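Local coordinates for Glyoxalase/bleomycin resistance protein/dioxygenase (Vibrio splendidus, PDB 2RK9), which is of unestablished function but belongs to the vicinal oxygen chelate superfamily, which includes glyoxalases, bleomycin-binding resistance proteins and ring-cleaving dioxygenases, at residues S19-F22 with F23-L27; Y33-D37 with E38-Y42; Y88-V91 with N92-A96. The protein carries 1 engineered substitution. All blocks are in the same frame, centred on the assembly; numbering follows the deposited sequence.

Interaction 1 of 3, residues S19-F22 with F23-L27; sequences SQSF and FVDVL
F22 meets V26 and L27 over the last turns of helix 16-26, where the alpha-helical pattern widens into a pi-type turn; the segment is a worked example of how one carbonyl can manage such a change. F22 O receives V26 N in a weak bond at 2.9 Å, bent to 128°, and the i+5 donor L27 N at 3.1 Å in a straighter one. Behind them the regular i to i+4 pattern holds, with V24 N on Q20 O at 2.9 Å and D25 N on S21 O at 2.7 Å.

The F22 side chain packs on the same two residues. With CG anti to the backbone N (chi1 -176°), the F22 ring is swung out from the helix, where V26 CB settles over one face in a CH-pi contact, 4.1 Å from the ring centroid and offset toward the rim. V26 CG2 lies against F22 CD1, while L27 CD1 touches F22 CE2 from another direction at 3.9 Å. The outer side of the helix belongs to the dimer: P125 of the second subunit packs on F22, and R90 of that subunit donates to D25 O.

F23 diverges from F22, packing on L43 of strand 40-45 and on T124 of the second subunit, and its ring meets F29 edge-to-face. L27 CD1 also stands above one face of the F23 ring, near the rim. One turn back, the backbone oxygen of S19 accepts F23 N, and the same oxygen lies in the plane of the F23 ring at its edge, with S19 O 3.2 Å from F23 CD1.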
ATOM      1  N   SER B  19      -9.833  -9.049 -11.685  1.00  6.97           N
ATOM      2  CA  SER B  19      -9.130  -8.761 -10.441  1.00  5.70           C
ATOM      3  C   SER B  19      -9.990  -9.058  -9.211  1.00  5.73           C
ATOM      4  O   SER B  19      -9.509  -9.592  -8.211  1.00  7.22           O
ATOM      5  CB  SER B  19      -8.676  -7.307 -10.426  1.00  6.71           C
ATOM      6  OG  SER B  19      -7.790  -7.074 -11.502  1.00  8.06           O
ATOM      7  N   GLN B  20     -11.266  -8.712  -9.278  1.00  7.13           N
ATOM      8  CA  GLN B  20     -12.138  -8.978  -8.148  1.00  7.40           C
ATOM      9  C   GLN B  20     -12.231 -10.479  -7.897  1.00  8.18           C
ATOM     10  O   GLN B  20     -12.146 -10.925  -6.753  1.00  8.10           O
ATOM     11  CB  GLN B  20     -13.534  -8.424  -8.401  1.00  8.88           C
ATOM     12  CG  GLN B  20     -14.478  -8.613  -7.228  1.00 11.16           C
ATOM     13  CD  GLN B  20     -15.867  -8.089  -7.523  1.00 12.60           C
ATOM     14  OE1 GLN B  20     -16.019  -7.012  -8.101  1.00 13.17           O
ATOM     15  NE2 GLN B  20     -16.886  -8.840  -7.122  1.00 13.01           N
ATOM     16  N   SER B  21     -12.402 -11.253  -8.967  1.00  8.26           N
ATOM     17  CA  SER B  21     -12.519 -12.703  -8.836  1.00  8.64           C
ATOM     18  C   SER B  21     -11.253 -13.302  -8.262  1.00  7.57           C
ATOM     19  O   SER B  21     -11.303 -14.264  -7.499  1.00  8.23           O
ATOM     20  CB  SER B  21     -12.819 -13.343 -10.191  1.00  9.23           C
ATOM     21  OG  SER B  21     -14.047 -12.854 -10.702  1.00 14.28           O
ATOM     22  N   PHE B  22     -10.113 -12.730  -8.630  1.00  6.72           N
ATOM     23  CA  PHE B  22      -8.840 -13.231  -8.134  1.00  7.74           C
ATOM     24  C   PHE B  22      -8.763 -13.042  -6.627  1.00  6.95           C
ATOM     25  O   PHE B  22      -8.442 -13.965  -5.888  1.00  7.39           O
ATOM     26  CB  PHE B  22      -7.674 -12.487  -8.777  1.00  7.46           C
ATOM     27  CG  PHE B  22      -6.340 -13.024  -8.374  1.00  9.61           C
ATOM     28  CD1 PHE B  22      -5.828 -14.164  -8.986  1.00  9.69           C
ATOM     29  CD2 PHE B  22      -5.602 -12.408  -7.369  1.00  9.22           C
ATOM     30  CE1 PHE B  22      -4.600 -14.683  -8.600  1.00 10.86           C
ATOM     31  CE2 PHE B  22      -4.374 -12.924  -6.978  1.00 10.61           C
ATOM     32  CZ  PHE B  22      -3.872 -14.061  -7.595  1.00 10.14           C
ATOM     33  N   PHE B  23      -9.053 -11.827  -6.174  1.00  7.26           N
ATOM     34  CA  PHE B  23      -9.007 -11.537  -4.750  1.00  7.17           C
ATOM     35  C   PHE B  23     -10.021 -12.348  -3.955  1.00  7.18           C
ATOM     36  O   PHE B  23      -9.705 -12.859  -2.885  1.00  6.34           O
ATOM     37  CB  PHE B  23      -9.229 -10.046  -4.499  1.00  6.85           C
ATOM     38  CG  PHE B  23      -7.988  -9.226  -4.648  1.00  8.02           C
ATOM     39  CD1 PHE B  23      -7.448  -8.977  -5.904  1.00  8.15           C
ATOM     40  CD2 PHE B  23      -7.326  -8.752  -3.526  1.00  8.61           C
ATOM     41  CE1 PHE B  23      -6.264  -8.265  -6.042  1.00  8.05           C
ATOM     42  CE2 PHE B  23      -6.138  -8.039  -3.649  1.00  8.70           C
ATOM     43  CZ  PHE B  23      -5.605  -7.796  -4.911  1.00  9.14           C
ATOM     44  N   VAL B  24     -11.239 -12.461  -4.474  1.00  7.55           N
ATOM     45  CA  VAL B  24     -12.272 -13.216  -3.773  1.00  7.49           C
ATOM     46  C   VAL B  24     -12.052 -14.728  -3.867  1.00  8.99           C
ATOM     47  O   VAL B  24     -11.937 -15.408  -2.850  1.00  9.07           O
ATOM     48  CB  VAL B  24     -13.695 -12.885  -4.319  1.00  7.47           C
ATOM     49  CG1 VAL B  24     -14.725 -13.811  -3.696  1.00  6.92           C
ATOM     50  CG2 VAL B  24     -14.050 -11.444  -4.012  1.00  7.01           C
ATOM     51  N   ASP B  25     -11.976 -15.255  -5.086  1.00  8.84           N
ATOM     52  CA  ASP B  25     -11.815 -16.693  -5.264  1.00 11.57           C
ATOM     53  C   ASP B  25     -10.458 -17.266  -4.847  1.00 11.08           C
ATOM     54  O   ASP B  25     -10.392 -18.219  -4.067  1.00 11.65           O
ATOM     55  CB  ASP B  25     -12.112 -17.083  -6.721  1.00 12.46           C
ATOM     56  CG  ASP B  25     -13.495 -16.636  -7.186  1.00 16.27           C
ATOM     57  OD1 ASP B  25     -14.415 -16.540  -6.345  1.00 16.65           O
ATOM     58  OD2 ASP B  25     -13.661 -16.396  -8.408  1.00 18.85           O
ATOM     59  N   VAL B  26      -9.378 -16.691  -5.360  1.00 10.09           N
ATOM     60  CA  VAL B  26      -8.042 -17.182  -5.044  1.00  8.66           C
ATOM     61  C   VAL B  26      -7.526 -16.799  -3.657  1.00  9.86           C
ATOM     62  O   VAL B  26      -6.968 -17.639  -2.946  1.00 10.86           O
ATOM     63  CB  VAL B  26      -7.011 -16.691  -6.093  1.00  8.84           C
ATOM     64  CG1 VAL B  26      -5.623 -17.219  -5.748  1.00 10.06           C
ATOM     65  CG2 VAL B  26      -7.423 -17.156  -7.495  1.00  9.30           C
ATOM     66  N   LEU B  27      -7.712 -15.541  -3.265  1.00  9.14           N
ATOM     67  CA  LEU B  27      -7.204 -15.078  -1.976  1.00  8.02           C
ATOM     68  C   LEU B  27      -8.193 -15.096  -0.814  1.00  8.92           C
ATOM     69  O   LEU B  27      -7.800 -14.961   0.344  1.00  8.78           O
ATOM     70  CB  LEU B  27      -6.609 -13.675  -2.136  1.00  8.94           C
ATOM     71  CG  LEU B  27      -5.473 -13.552  -3.160  1.00  8.92           C
ATOM     72  CD1 LEU B  27      -4.945 -12.124  -3.176  1.00  8.98           C
ATOM     73  CD2 LEU B  27      -4.351 -14.520  -2.803  1.00 10.16           C
TER

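Interaction 2 of 3, residues Y33-D37 with E38-Y42; sequences YERPD and EEFVY
The guanidinium of R35 lies flat on the ring of F40, planes 13° and centres 3.7 Å apart, a stack that is also a cation-pi contact. F40 CD2 sits under the middle of the guanidinium, while the guanidinium edge takes E38 OE1 and a water. Y33 CE1 lies at the F40 edge, in plane. Y33 in turn has Y42 CB centred over one face, a CH-pi contact 3.7 Å from the centroid; the Y33 and Y42 rings are nearly parallel but slid apart, and Y42 OH is held by D49. Bending of the R35 chain at chi3 (-71°) folds its head back over F40.

All four side chains lie on one face of a beta hairpin made by strands 30-35 and 40-45. Y33 with Y42 and R35 with F40 are antiparallel hydrogen-bonded pairs, Y42 N reaching Y33 O at 2.9 Å and R35 N reaching F40 O at 3.0 Å. At the turn, E39 and F40 both stand opposite R35, a G1 beta bulge. R35 O is gripped there by E38 N and F40 N, which approach from opposite faces of its carbonyl plane. On the other face of the hairpin, a water joins E34 OE2 to F40 O.

R35 NE donates to E38 OE1 at 2.9 Å, a salt bridge; the donor stands 47° out of the carboxylate plane. The second water, donating to E38 OE1, binds R35 NH2 only weakly. The nearby cation would probably favour an ionised E38 despite D37 OD1, 4.2 Å from E38 OE2; ring and NE bond restrict the guanidinium's rotation.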
ATOM      1  N   TYR B  33     -18.149  -3.494  -0.040  1.00 10.61           N
ATOM      2  CA  TYR B  33     -19.115  -2.693  -0.784  1.00 11.08           C
ATOM      3  C   TYR B  33     -18.540  -2.313  -2.137  1.00 11.72           C
ATOM      4  O   TYR B  33     -17.338  -2.471  -2.370  1.00 10.08           O
ATOM      5  CB  TYR B  33     -19.553  -1.447   0.015  1.00 10.91           C
ATOM      6  CG  TYR B  33     -18.474  -0.431   0.318  1.00 11.50           C
ATOM      7  CD1 TYR B  33     -18.269   0.667  -0.518  1.00 12.38           C
ATOM      8  CD2 TYR B  33     -17.674  -0.546   1.460  1.00 12.53           C
ATOM      9  CE1 TYR B  33     -17.298   1.628  -0.225  1.00 12.99           C
ATOM     10  CE2 TYR B  33     -16.701   0.409   1.754  1.00 13.42           C
ATOM     11  CZ  TYR B  33     -16.522   1.492   0.908  1.00 12.93           C
ATOM     12  OH  TYR B  33     -15.566   2.440   1.192  1.00 16.37           O
ATOM     13  N   GLU B  34     -19.400  -1.833  -3.035  1.00 11.81           N
ATOM     14  CA  GLU B  34     -18.964  -1.455  -4.380  1.00 12.28           C
ATOM     15  C   GLU B  34     -19.649  -0.196  -4.892  1.00 12.76           C
ATOM     16  O   GLU B  34     -20.541   0.371  -4.255  1.00 10.14           O
ATOM     17  CB  GLU B  34     -19.292  -2.552  -5.404  1.00 15.64           C
ATOM     18  CG  GLU B  34     -19.117  -3.995  -5.002  1.00 20.48           C
ATOM     19  CD  GLU B  34     -19.712  -4.928  -6.056  1.00 21.54           C
ATOM     20  OE1 GLU B  34     -20.000  -6.095  -5.735  1.00 24.94           O
ATOM     21  OE2 GLU B  34     -19.890  -4.489  -7.215  1.00 23.63           O
ATOM     22  N   ARG B  35     -19.200   0.219  -6.071  1.00 11.27           N
ATOM     23  CA  ARG B  35     -19.764   1.346  -6.808  1.00 11.31           C
ATOM     24  C   ARG B  35     -19.600   0.877  -8.253  1.00 11.15           C
ATOM     25  O   ARG B  35     -18.682   1.305  -8.954  1.00 11.55           O
ATOM     26  CB  ARG B  35     -18.983   2.641  -6.573  1.00 11.40           C
ATOM     27  CG  ARG B  35     -19.221   3.282  -5.208  1.00 12.85           C
ATOM     28  CD  ARG B  35     -18.812   4.751  -5.213  1.00 14.07           C
ATOM     29  NE  ARG B  35     -17.373   4.960  -5.271  1.00 15.28           N
ATOM     30  CZ  ARG B  35     -16.563   4.884  -4.219  1.00 15.45           C
ATOM     31  NH1 ARG B  35     -17.053   4.597  -3.019  1.00 15.16           N
ATOM     32  NH2 ARG B  35     -15.263   5.121  -4.363  1.00 15.18           N
ATOM     33  N   PRO B  36     -20.488  -0.032  -8.701  1.00 11.34           N
ATOM     34  CA  PRO B  36     -20.499  -0.620 -10.045  1.00 11.57           C
ATOM     35  C   PRO B  36     -20.268   0.325 -11.223  1.00 12.73           C
ATOM     36  O   PRO B  36     -19.383   0.072 -12.045  1.00 12.00           O
ATOM     37  CB  PRO B  36     -21.858  -1.315 -10.104  1.00 13.68           C
ATOM     38  CG  PRO B  36     -22.054  -1.756  -8.703  1.00 12.03           C
ATOM     39  CD  PRO B  36     -21.634  -0.533  -7.917  1.00 10.23           C
ATOM     40  N   ASP B  37     -21.037   1.410 -11.317  1.00 13.78           N
ATOM     41  CA  ASP B  37     -20.857   2.332 -12.443  1.00 15.06           C
ATOM     42  C   ASP B  37     -19.496   3.031 -12.460  1.00 15.09           C
ATOM     43  O   ASP B  37     -19.170   3.751 -13.405  1.00 14.58           O
ATOM     44  CB  ASP B  37     -22.002   3.372 -12.518  1.00 17.75           C
ATOM     45  CG  ASP B  37     -22.171   4.182 -11.236  1.00 21.06           C
ATOM     46  OD1 ASP B  37     -21.198   4.302 -10.459  1.00 23.74           O
ATOM     47  OD2 ASP B  37     -23.285   4.719 -11.006  1.00 22.01           O
ATOM     48  N   GLU B  38     -18.698   2.800 -11.424  1.00 14.74           N
ATOM     49  CA  GLU B  38     -17.372   3.399 -11.336  1.00 14.34           C
ATOM     50  C   GLU B  38     -16.316   2.308 -11.384  1.00 11.74           C
ATOM     51  O   GLU B  38     -15.127   2.594 -11.349  1.00 11.93           O
ATOM     52  CB  GLU B  38     -17.223   4.175 -10.023  1.00 16.61           C
ATOM     53  CG  GLU B  38     -17.757   5.608 -10.036  1.00 19.24           C
ATOM     54  CD  GLU B  38     -17.803   6.246  -8.648  1.00 21.95           C
ATOM     55  OE1 GLU B  38     -16.863   6.050  -7.857  1.00 21.91           O
ATOM     56  OE2 GLU B  38     -18.771   6.973  -8.343  1.00 23.81           O
ATOM     57  N   GLU B  39     -16.758   1.057 -11.478  1.00 11.02           N
ATOM     58  CA  GLU B  39     -15.835  -0.075 -11.492  1.00 10.01           C
ATOM     59  C   GLU B  39     -14.986  -0.045 -10.227  1.00  9.81           C
ATOM     60  O   GLU B  39     -13.792  -0.352 -10.253  1.00  8.71           O
ATOM     61  CB  GLU B  39     -14.934  -0.025 -12.731  1.00 12.54           C
ATOM     62  CG  GLU B  39     -15.656  -0.323 -14.042  1.00 15.05           C
ATOM     63  CD  GLU B  39     -14.732  -0.243 -15.241  1.00 19.95           C
ATOM     64  OE1 GLU B  39     -13.730  -0.989 -15.272  1.00 18.08           O
ATOM     65  OE2 GLU B  39     -15.000   0.576 -16.155  1.00 25.03           O
ATOM     66  N   PHE B  40     -15.620   0.326  -9.119  1.00  8.83           N
ATOM     67  CA  PHE B  40     -14.948   0.419  -7.830  1.00  7.79           C
ATOM     68  C   PHE B  40     -15.401  -0.699  -6.895  1.00  8.43           C
ATOM     69  O   PHE B  40     -16.593  -0.993  -6.794  1.00  9.51           O
ATOM     70  CB  PHE B  40     -15.258   1.767  -7.189  1.00  8.95           C
ATOM     71  CG  PHE B  40     -14.703   1.932  -5.802  1.00  7.66           C
ATOM     72  CD1 PHE B  40     -13.384   2.323  -5.608  1.00  8.25           C
ATOM     73  CD2 PHE B  40     -15.504   1.702  -4.688  1.00  8.58           C
ATOM     74  CE1 PHE B  40     -12.877   2.490  -4.326  1.00  8.97           C
ATOM     75  CE2 PHE B  40     -15.004   1.865  -3.400  1.00  9.53           C
ATOM     76  CZ  PHE B  40     -13.688   2.258  -3.219  1.00 10.07           C
ATOM     77  N   VAL B  41     -14.440  -1.313  -6.214  1.00  6.33           N
ATOM     78  CA  VAL B  41     -14.731  -2.394  -5.282  1.00  8.80           C
ATOM     79  C   VAL B  41     -13.887  -2.216  -4.021  1.00  7.96           C
ATOM     80  O   VAL B  41     -12.696  -1.922  -4.097  1.00 10.50           O
ATOM     81  CB  VAL B  41     -14.398  -3.769  -5.902  1.00  8.59           C
ATOM     82  CG1 VAL B  41     -14.944  -4.887  -5.016  1.00 11.78           C
ATOM     83  CG2 VAL B  41     -14.971  -3.857  -7.309  1.00 11.85           C
ATOM     84  N   TYR B  42     -14.516  -2.374  -2.861  1.00  7.40           N
ATOM     85  CA  TYR B  42     -13.804  -2.245  -1.596  1.00  7.75           C
ATOM     86  C   TYR B  42     -13.763  -3.623  -0.948  1.00  7.22           C
ATOM     87  O   TYR B  42     -14.805  -4.186  -0.616  1.00  8.49           O
ATOM     88  CB  TYR B  42     -14.525  -1.265  -0.672  1.00  8.25           C
ATOM     89  CG  TYR B  42     -13.678  -0.826   0.497  1.00  8.43           C
ATOM     90  CD1 TYR B  42     -13.001   0.385   0.470  1.00  8.53           C
ATOM     91  CD2 TYR B  42     -13.541  -1.633   1.623  1.00  9.68           C
ATOM     92  CE1 TYR B  42     -12.205   0.789   1.536  1.00  8.40           C
ATOM     93  CE2 TYR B  42     -12.743  -1.240   2.698  1.00  8.92           C
ATOM     94  CZ  TYR B  42     -12.079  -0.024   2.643  1.00  8.88           C
ATOM     95  OH  TYR B  42     -11.283   0.377   3.685  1.00 12.30           O
TER
HETATM   96  O   HOH W   1     -18.052  -2.675  -8.564  1.00 11.52           O
HETATM   97  O   HOH W   2     -14.220   5.519  -7.493  1.00 27.15           O

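Interaction 3 of 3, residues Y88-V91 with N92-A96; sequences YQRV and NESAA
S94 grips R90 O twice near the end of helix 84-94. Its backbone N makes an almost straight bond of 2.9 Å to that oxygen, and S94 OG donates to the same R90 O at 2.8 Å. The two donors come from opposite faces of the carbonyl plane, OG 37° out of it. The serine hydroxyl reaches back because chi1 of 50° tucks OG between the backbone N and the carbonyl carbon.

E93 N is shared between two acceptors, Q89 O at 3.0 Å and R90 O at 3.2 Å, and both bonds are weak. One residue earlier the pattern is regular: N92 N meets Y88 O at 2.9 Å. The N92 side-chain oxygen OD1 rests 3.9 Å from CE2 of the Y88 ring, a packing contact; that ring also meets F120 edge-to-face and touches strand 99-108. The polar end of R90 crosses to the second subunit, where NE bonds V26 O.

A95 is the first residue to leave helical backbone angles, yet A95 N still reaches V91 O at 2.8 Å. A serine returning its hydroxyl to the i-4 carbonyl is common within alpha helices; here it falls in the last turn of helix 84-94, just before A95.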
ATOM      1  N   TYR B  88      -0.393  19.462   5.223  1.00  9.64           N
ATOM      2  CA  TYR B  88      -0.489  20.106   3.924  1.00 10.19           C
ATOM      3  C   TYR B  88       0.282  21.415   3.847  1.00 12.00           C
ATOM      4  O   TYR B  88       0.921  21.696   2.837  1.00 11.48           O
ATOM      5  CB  TYR B  88      -1.949  20.374   3.550  1.00 10.71           C
ATOM      6  CG  TYR B  88      -2.121  20.934   2.155  1.00 11.72           C
ATOM      7  CD1 TYR B  88      -1.828  20.159   1.036  1.00 13.35           C
ATOM      8  CD2 TYR B  88      -2.586  22.237   1.953  1.00 13.19           C
ATOM      9  CE1 TYR B  88      -1.992  20.664  -0.256  1.00 14.24           C
ATOM     10  CE2 TYR B  88      -2.754  22.750   0.661  1.00 14.11           C
ATOM     11  CZ  TYR B  88      -2.455  21.953  -0.438  1.00 14.77           C
ATOM     12  OH  TYR B  88      -2.615  22.431  -1.723  1.00 16.84           O
ATOM     13  N   GLN B  89       0.223  22.224   4.899  1.00 13.45           N
ATOM     14  CA  GLN B  89       0.930  23.491   4.847  1.00 15.68           C
ATOM     15  C   GLN B  89       2.444  23.296   4.756  1.00 15.84           C
ATOM     16  O   GLN B  89       3.125  24.064   4.077  1.00 16.25           O
ATOM     17  CB  GLN B  89       0.534  24.389   6.032  1.00 18.66           C
ATOM     18  CG  GLN B  89       0.740  23.797   7.389  1.00 22.70           C
ATOM     19  CD  GLN B  89       0.437  24.800   8.493  1.00 26.50           C
ATOM     20  OE1 GLN B  89      -0.725  25.155   8.734  1.00 27.54           O
ATOM     21  NE2 GLN B  89       1.489  25.273   9.161  1.00 26.13           N
ATOM     22  N   ARG B  90       2.971  22.246   5.385  1.00 15.20           N
ATOM     23  CA  ARG B  90       4.412  21.998   5.322  1.00 16.46           C
ATOM     24  C   ARG B  90       4.807  21.521   3.929  1.00 16.64           C
ATOM     25  O   ARG B  90       5.845  21.922   3.400  1.00 17.12           O
ATOM     26  CB  ARG B  90       4.845  20.965   6.370  1.00 16.88           C
ATOM     27  CG  ARG B  90       6.362  20.811   6.444  1.00 19.44           C
ATOM     28  CD  ARG B  90       6.831  19.910   7.587  1.00 21.62           C
ATOM     29  NE  ARG B  90       6.213  18.592   7.531  1.00 24.67           N
ATOM     30  CZ  ARG B  90       5.140  18.240   8.232  1.00 26.26           C
ATOM     31  NH1 ARG B  90       4.560  19.110   9.053  1.00 28.22           N
ATOM     32  NH2 ARG B  90       4.642  17.013   8.116  1.00 27.96           N
ATOM     33  N   VAL B  91       3.978  20.667   3.334  1.00 15.55           N
ATOM     34  CA  VAL B  91       4.252  20.154   1.992  1.00 16.55           C
ATOM     35  C   VAL B  91       4.211  21.297   0.984  1.00 18.73           C
ATOM     36  O   VAL B  91       5.064  21.398   0.100  1.00 17.94           O
ATOM     37  CB  VAL B  91       3.211  19.089   1.584  1.00 14.31           C
ATOM     38  CG1 VAL B  91       3.430  18.666   0.131  1.00 15.02           C
ATOM     39  CG2 VAL B  91       3.322  17.889   2.498  1.00 13.36           C
ATOM     40  N   ASN B  92       3.213  22.158   1.137  1.00 20.63           N
ATOM     41  CA  ASN B  92       3.020  23.301   0.259  1.00 23.67           C
ATOM     42  C   ASN B  92       4.186  24.276   0.390  1.00 24.57           C
ATOM     43  O   ASN B  92       4.543  24.963  -0.571  1.00 24.74           O
ATOM     44  CB  ASN B  92       1.720  24.002   0.641  1.00 24.69           C
ATOM     45  CG  ASN B  92       1.032  24.661  -0.534  1.00 27.31           C
ATOM     46  OD1 ASN B  92       0.009  25.323  -0.351  1.00 29.50           O
ATOM     47  ND2 ASN B  92       1.572  24.486  -1.740  1.00 27.68           N
ATOM     48  N   GLU B  93       4.776  24.331   1.583  1.00 25.27           N
ATOM     49  CA  GLU B  93       5.898  25.223   1.849  1.00 27.18           C
ATOM     50  C   GLU B  93       7.238  24.721   1.335  1.00 26.49           C
ATOM     51  O   GLU B  93       7.937  25.430   0.613  1.00 27.26           O
ATOM     52  CB  GLU B  93       6.015  25.499   3.352  1.00 28.29           C
ATOM     53  CG  GLU B  93       5.145  26.647   3.815  1.00 33.04           C
ATOM     54  CD  GLU B  93       5.312  26.969   5.285  1.00 35.31           C
ATOM     55  OE1 GLU B  93       6.462  26.963   5.789  1.00 36.87           O
ATOM     56  OE2 GLU B  93       4.286  27.250   5.932  1.00 36.59           O
ATOM     57  N   SER B  94       7.588  23.491   1.688  1.00 25.17           N
ATOM     58  CA  SER B  94       8.873  22.935   1.287  1.00 23.69           C
ATOM     59  C   SER B  94       8.910  22.055   0.043  1.00 22.37           C
ATOM     60  O   SER B  94       9.995  21.683  -0.407  1.00 22.29           O
ATOM     61  CB  SER B  94       9.476  22.167   2.462  1.00 24.21           C
ATOM     62  OG  SER B  94       8.526  21.270   3.003  1.00 25.37           O
ATOM     63  N   ALA B  95       7.752  21.719  -0.518  1.00 19.81           N
ATOM     64  CA  ALA B  95       7.724  20.873  -1.711  1.00 18.74           C
ATOM     65  C   ALA B  95       6.439  21.005  -2.517  1.00 17.40           C
ATOM     66  O   ALA B  95       5.828  20.005  -2.896  1.00 16.42           O
ATOM     67  CB  ALA B  95       7.944  19.414  -1.316  1.00 17.50           C
ATOM     68  N   ALA B  96       6.043  22.241  -2.793  1.00 17.68           N
ATOM     69  CA  ALA B  96       4.826  22.501  -3.553  1.00 17.16           C
ATOM     70  C   ALA B  96       4.789  21.778  -4.904  1.00 16.93           C
ATOM     71  O   ALA B  96       3.731  21.343  -5.353  1.00 17.82           O
ATOM     72  CB  ALA B  96       4.655  24.003  -3.757  1.00 17.65           C
TER

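Interactions 1 and 2 are neighbours in the fold: Q20 OE1 of helix 16-26 packs on V41 CG2 at 3.4 Å, so the helix covers the V41 face of the hairpin while the R35, F40 and Y42 face turns away from it. In relatives, the sheet face away from the helices usually lines the metal and substrate cavity. Interaction 3 lies on the opposite side of the chain, its centre about 39 Å from that of interaction 1 and about 33 Å from that of interaction 2. The dimer closes the gap: residues 88-96 of the second subunit, notably R90, V91 and S94, meet V26 and L27 of interaction 1.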